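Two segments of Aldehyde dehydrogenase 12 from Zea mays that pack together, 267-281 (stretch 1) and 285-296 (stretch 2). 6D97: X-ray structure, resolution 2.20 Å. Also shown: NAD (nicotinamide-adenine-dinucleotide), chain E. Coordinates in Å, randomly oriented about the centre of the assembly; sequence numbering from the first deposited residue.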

# COMPACT_ATOMS: atom_id res chain seq x y z
N PRO A 267 16.57 3.58 -26.73
CA PRO A 267 16.38 3.67 -25.29
C PRO A 267 15.28 2.71 -24.85
O PRO A 267 14.36 2.40 -25.61
CB PRO A 267 15.98 5.13 -25.07
CG PRO A 267 15.32 5.51 -26.34
CD PRO A 267 16.07 4.78 -27.42
N LYS A 268 15.40 2.22 -23.62
CA LYS A 268 14.44 1.24 -23.13
C LYS A 268 13.12 1.87 -22.72
O LYS A 268 12.11 1.16 -22.66
CB LYS A 268 15.04 0.46 -21.97
CG LYS A 268 16.16 -0.48 -22.41
CD LYS A 268 15.67 -1.37 -23.54
CE LYS A 268 16.67 -1.44 -24.68
NZ LYS A 268 17.85 -2.28 -24.35
N MET A 269 13.10 3.17 -22.45
CA MET A 269 11.87 3.89 -22.19
C MET A 269 12.03 5.31 -22.72
O MET A 269 13.11 5.89 -22.62
CB MET A 269 11.53 3.92 -20.69
CG MET A 269 10.13 3.41 -20.36
SD MET A 269 8.82 4.40 -21.09
CE MET A 269 9.09 5.97 -20.27
N THR A 270 10.96 5.86 -23.28
CA THR A 270 10.95 7.24 -23.75
C THR A 270 9.73 7.93 -23.18
O THR A 270 8.60 7.49 -23.42
CB THR A 270 10.95 7.32 -25.28
OG1 THR A 270 12.17 6.77 -25.80
CG2 THR A 270 10.83 8.77 -25.73
N LEU A 271 9.96 9.00 -22.42
CA LEU A 271 8.88 9.88 -21.98
C LEU A 271 8.72 10.97 -23.03
O LEU A 271 9.66 11.72 -23.29
CB LEU A 271 9.18 10.48 -20.61
CG LEU A 271 8.11 11.30 -19.87
CD1 LEU A 271 7.99 12.74 -20.40
CD2 LEU A 271 6.77 10.59 -19.93
N PHE A 272 7.54 11.04 -23.63
CA PHE A 272 7.23 12.12 -24.56
C PHE A 272 6.08 12.94 -24.04
O PHE A 272 5.03 12.40 -23.68
CB PHE A 272 6.89 11.59 -25.95
CG PHE A 272 6.48 12.68 -26.90
CD1 PHE A 272 7.44 13.45 -27.54
CD2 PHE A 272 5.14 12.95 -27.13
CE1 PHE A 272 7.07 14.46 -28.39
CE2 PHE A 272 4.77 13.96 -27.99
CZ PHE A 272 5.73 14.72 -28.62
N THR A 273 6.27 14.26 -24.02
CA THR A 273 5.20 15.21 -23.73
C THR A 273 5.15 16.22 -24.86
O THR A 273 6.14 16.92 -25.12
CB THR A 273 5.45 15.92 -22.39
OG1 THR A 273 5.60 14.94 -21.35
CG2 THR A 273 4.27 16.81 -22.06
N GLY A 274 4.01 16.29 -25.55
CA GLY A 274 3.89 17.20 -26.67
C GLY A 274 2.63 16.94 -27.47
O GLY A 274 1.64 16.45 -26.94
N SER A 275 2.70 17.26 -28.76
CA SER A 275 1.53 17.15 -29.62
C SER A 275 1.11 15.69 -29.80
O SER A 275 1.93 14.77 -29.74
CB SER A 275 1.80 17.79 -30.98
OG SER A 275 2.82 17.09 -31.68
N SER A 276 -0.19 15.49 -30.03
CA SER A 276 -0.72 14.15 -30.27
C SER A 276 -0.17 13.55 -31.56
O SER A 276 -0.01 12.32 -31.65
CB SER A 276 -2.25 14.19 -30.32
OG SER A 276 -2.80 12.89 -30.48
N ARG A 277 0.14 14.39 -32.55
CA ARG A 277 0.68 13.90 -33.81
C ARG A 277 2.04 13.24 -33.60
O ARG A 277 2.28 12.12 -34.08
CB ARG A 277 0.79 15.06 -34.81
CG ARG A 277 0.74 14.67 -36.28
CD ARG A 277 2.12 14.66 -36.89
NE ARG A 277 2.77 15.97 -36.79
CZ ARG A 277 4.08 16.13 -36.67
NH1 ARG A 277 4.88 15.08 -36.63
NH2 ARG A 277 4.59 17.35 -36.59
N VAL A 278 2.94 13.91 -32.87
CA VAL A 278 4.28 13.36 -32.65
C VAL A 278 4.22 12.17 -31.70
O VAL A 278 4.98 11.21 -31.85
CB VAL A 278 5.22 14.46 -32.13
CG1 VAL A 278 6.59 13.89 -31.84
CG2 VAL A 278 5.31 15.61 -33.12
N ALA A 279 3.31 12.21 -30.72
CA ALA A 279 3.21 11.13 -29.75
C ALA A 279 2.86 9.80 -30.42
O ALA A 279 3.43 8.76 -30.09
CB ALA A 279 2.18 11.48 -28.68
N GLU A 280 1.91 9.83 -31.36
CA GLU A 280 1.51 8.61 -32.04
C GLU A 280 2.59 8.13 -33.01
O GLU A 280 2.81 6.92 -33.15
CB GLU A 280 0.18 8.83 -32.77
CG GLU A 280 -0.99 9.13 -31.85
CD GLU A 280 -1.27 8.01 -30.88
OE1 GLU A 280 -1.10 6.83 -31.26
OE2 GLU A 280 -1.65 8.30 -29.72
N LYS A 281 3.26 9.06 -33.70
CA LYS A 281 4.38 8.69 -34.56
C LYS A 281 5.49 8.01 -33.76
O LYS A 281 6.01 6.97 -34.16
CB LYS A 281 4.91 9.92 -35.28
CG LYS A 281 6.01 9.63 -36.30
CD LYS A 281 6.81 10.89 -36.60
CE LYS A 281 7.77 10.67 -37.76
NZ LYS A 281 8.62 9.47 -37.54
N ASP A 285 7.02 4.32 -34.04
CA ASP A 285 8.44 4.12 -34.32
C ASP A 285 9.10 3.28 -33.23
O ASP A 285 9.85 2.34 -33.51
CB ASP A 285 9.15 5.46 -34.46
CG ASP A 285 8.78 6.18 -35.74
OD1 ASP A 285 8.06 5.58 -36.57
OD2 ASP A 285 9.21 7.34 -35.92
N LEU A 286 8.84 3.62 -31.97
CA LEU A 286 9.40 2.92 -30.83
C LEU A 286 8.60 1.68 -30.45
O LEU A 286 8.93 1.04 -29.45
CB LEU A 286 9.51 3.87 -29.63
CG LEU A 286 10.54 4.99 -29.82
CD1 LEU A 286 10.37 6.09 -28.78
CD2 LEU A 286 11.96 4.44 -29.74
N LYS A 287 7.58 1.34 -31.24
CA LYS A 287 6.78 0.14 -31.04
C LYS A 287 6.19 0.09 -29.63
O LYS A 287 6.12 -0.97 -29.01
CB LYS A 287 7.59 -1.13 -31.34
CG LYS A 287 8.06 -1.22 -32.79
CD LYS A 287 8.76 -2.54 -33.05
CE LYS A 287 8.91 -2.81 -34.54
NZ LYS A 287 9.79 -1.83 -35.24
N GLY A 288 5.79 1.25 -29.13
CA GLY A 288 5.11 1.34 -27.86
C GLY A 288 5.99 1.40 -26.64
O GLY A 288 5.47 1.39 -25.51
N ARG A 289 7.31 1.46 -26.81
CA ARG A 289 8.24 1.62 -25.69
C ARG A 289 8.29 3.09 -25.25
O ARG A 289 9.34 3.74 -25.22
CB ARG A 289 9.62 1.11 -26.08
CG ARG A 289 9.72 -0.40 -26.08
CD ARG A 289 11.14 -0.85 -26.39
NE ARG A 289 11.38 -2.24 -25.99
CZ ARG A 289 11.67 -2.62 -24.75
NH1 ARG A 289 11.74 -1.71 -23.79
NH2 ARG A 289 11.89 -3.90 -24.48
N VAL A 290 7.11 3.61 -24.90
CA VAL A 290 6.94 5.03 -24.60
C VAL A 290 5.95 5.20 -23.45
O VAL A 290 5.14 4.32 -23.17
CB VAL A 290 6.44 5.84 -25.82
CG1 VAL A 290 7.48 5.87 -26.91
CG2 VAL A 290 5.13 5.25 -26.35
N LYS A 291 6.03 6.35 -22.80
CA LYS A 291 4.95 6.89 -22.00
C LYS A 291 4.62 8.27 -22.55
O LYS A 291 5.51 9.05 -22.87
CB LYS A 291 5.32 6.99 -20.51
CG LYS A 291 5.45 5.65 -19.80
CD LYS A 291 4.13 4.90 -19.73
CE LYS A 291 4.31 3.57 -19.01
NZ LYS A 291 3.13 2.68 -19.18
N LEU A 292 3.33 8.55 -22.68
CA LEU A 292 2.87 9.72 -23.40
C LEU A 292 2.10 10.66 -22.48
O LEU A 292 1.24 10.22 -21.70
CB LEU A 292 1.98 9.33 -24.59
CG LEU A 292 2.63 8.42 -25.63
CD1 LEU A 292 1.65 8.04 -26.72
CD2 LEU A 292 3.85 9.11 -26.23
N GLU A 293 2.42 11.94 -22.57
CA GLU A 293 1.57 13.03 -22.10
C GLU A 293 1.25 13.85 -23.35
O GLU A 293 1.93 14.82 -23.66
CB GLU A 293 2.25 13.87 -21.04
N ASP A 294 0.22 13.43 -24.08
CA ASP A 294 -0.08 14.04 -25.37
C ASP A 294 -1.08 15.18 -25.20
O ASP A 294 -1.30 15.70 -24.10
CB ASP A 294 -0.58 12.98 -26.34
CG ASP A 294 -1.44 11.93 -25.66
OD1 ASP A 294 -1.69 12.07 -24.44
OD2 ASP A 294 -1.86 10.98 -26.35
N ALA A 295 -1.71 15.58 -26.30
CA ALA A 295 -2.59 16.72 -26.28
C ALA A 295 -3.83 16.44 -25.44
O ALA A 295 -4.08 15.32 -24.97
CB ALA A 295 -2.99 17.12 -27.70
N GLY A 296 -4.61 17.49 -25.23
CA GLY A 296 -5.89 17.37 -24.56
C GLY A 296 -6.90 18.37 -25.09
O GLY A 296 -6.55 19.52 -25.34
PA NAD E . 5.46 18.88 -30.23
O1A NAD E . 4.94 17.43 -30.45
O2A NAD E . 5.51 19.82 -31.34
O5B NAD E . 6.86 19.10 -29.81
C5B NAD E . 7.26 18.72 -28.51
C4B NAD E . 8.69 18.18 -28.45
O4B NAD E . 8.87 17.00 -29.20
C3B NAD E . 9.72 19.18 -28.87
O3B NAD E . 10.83 19.10 -28.08
C2B NAD E . 10.02 18.75 -30.25
O2B NAD E . 11.28 19.14 -30.62
C1B NAD E . 9.89 17.28 -30.12
N9A NAD E . 9.61 16.57 -31.35
C8A NAD E . 8.80 16.95 -32.40
N7A NAD E . 8.81 15.99 -33.33
C5A NAD E . 9.61 14.94 -32.91
C6A NAD E . 9.98 13.72 -33.44
N6A NAD E . 9.48 13.32 -34.72
N1A NAD E . 10.80 12.90 -32.76
C2A NAD E . 11.29 13.25 -31.54
N3A NAD E . 10.95 14.44 -30.99
C4A NAD E . 10.13 15.29 -31.64
O3 NAD E . 4.78 19.76 -29.27
PN NAD E . 4.01 21.11 -29.59
O1N NAD E . 3.29 21.43 -28.24
O2N NAD E . 4.98 22.23 -29.88
O5D NAD E . 2.98 21.01 -30.68
O HOH W 1 12.04 4.07 -25.80

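The two stretches lie side by side as neighbouring parallel strands, followed in stretch 1 by a helix that folds back over stretch 2. The strand axes come within 4.7 Å, and their N-to-C directions differ by 11°.

At the start, Lys268 meets Arg289. Lys268 O accepts a weak hydrogen bond from Arg289 NH1 (3.1 Å), and Lys268 CD lies over one face of the guanidinium. Met269 brings its tip across, with CE 3.7 Å from Lys291 CG. Thr270 N gives a weak bond to Arg289 O (3.3 Å). A water helps here: it donates to Pro267 O and Arg289 O and accepts from Thr270 OG1.

From here the strand pairing is regular. Lys291 N donates to Thr270 O, Phe272 N to Lys291 O, and Glu293 N to Phe272 O, each at 2.9 Å and nearly straight. Thus Phe272 uses both its N and its O, reaching the residues before and after its partner Leu292, as parallel strands require. Leu271 and Thr273 share one sheet face with Lys291 and Glu293. Phe272 and Leu292 lie on the other, where Phe272 CB packs 3.9 Å from Leu292 CD2. The edge of the Phe272 ring faces NAD O4B.

Gly274 N extends the ladder to Glu293 O (3.2 Å). Ser275 then turns to the cofactor: its N and OG both donate to NAD O1A, at 2.8 and 2.5 Å, the latter very short. Ser275 OG also caps the helix, accepting a weak bond from Val278 N (3.4 Å).

On the helix, Ala279 points toward stretch 2. Its CB sits 3.8 Å from Leu292 CD2 and 3.9 Å from Asp294 CB. Glu280 OE2 lies 4.3 Å from Asp294 OD2, a proximity of like charges. Lys281 closes the contact: its NZ forms a salt bridge with Asp285 OD2 (2.7 Å), while its O accepts from Asp285 N (2.8 Å).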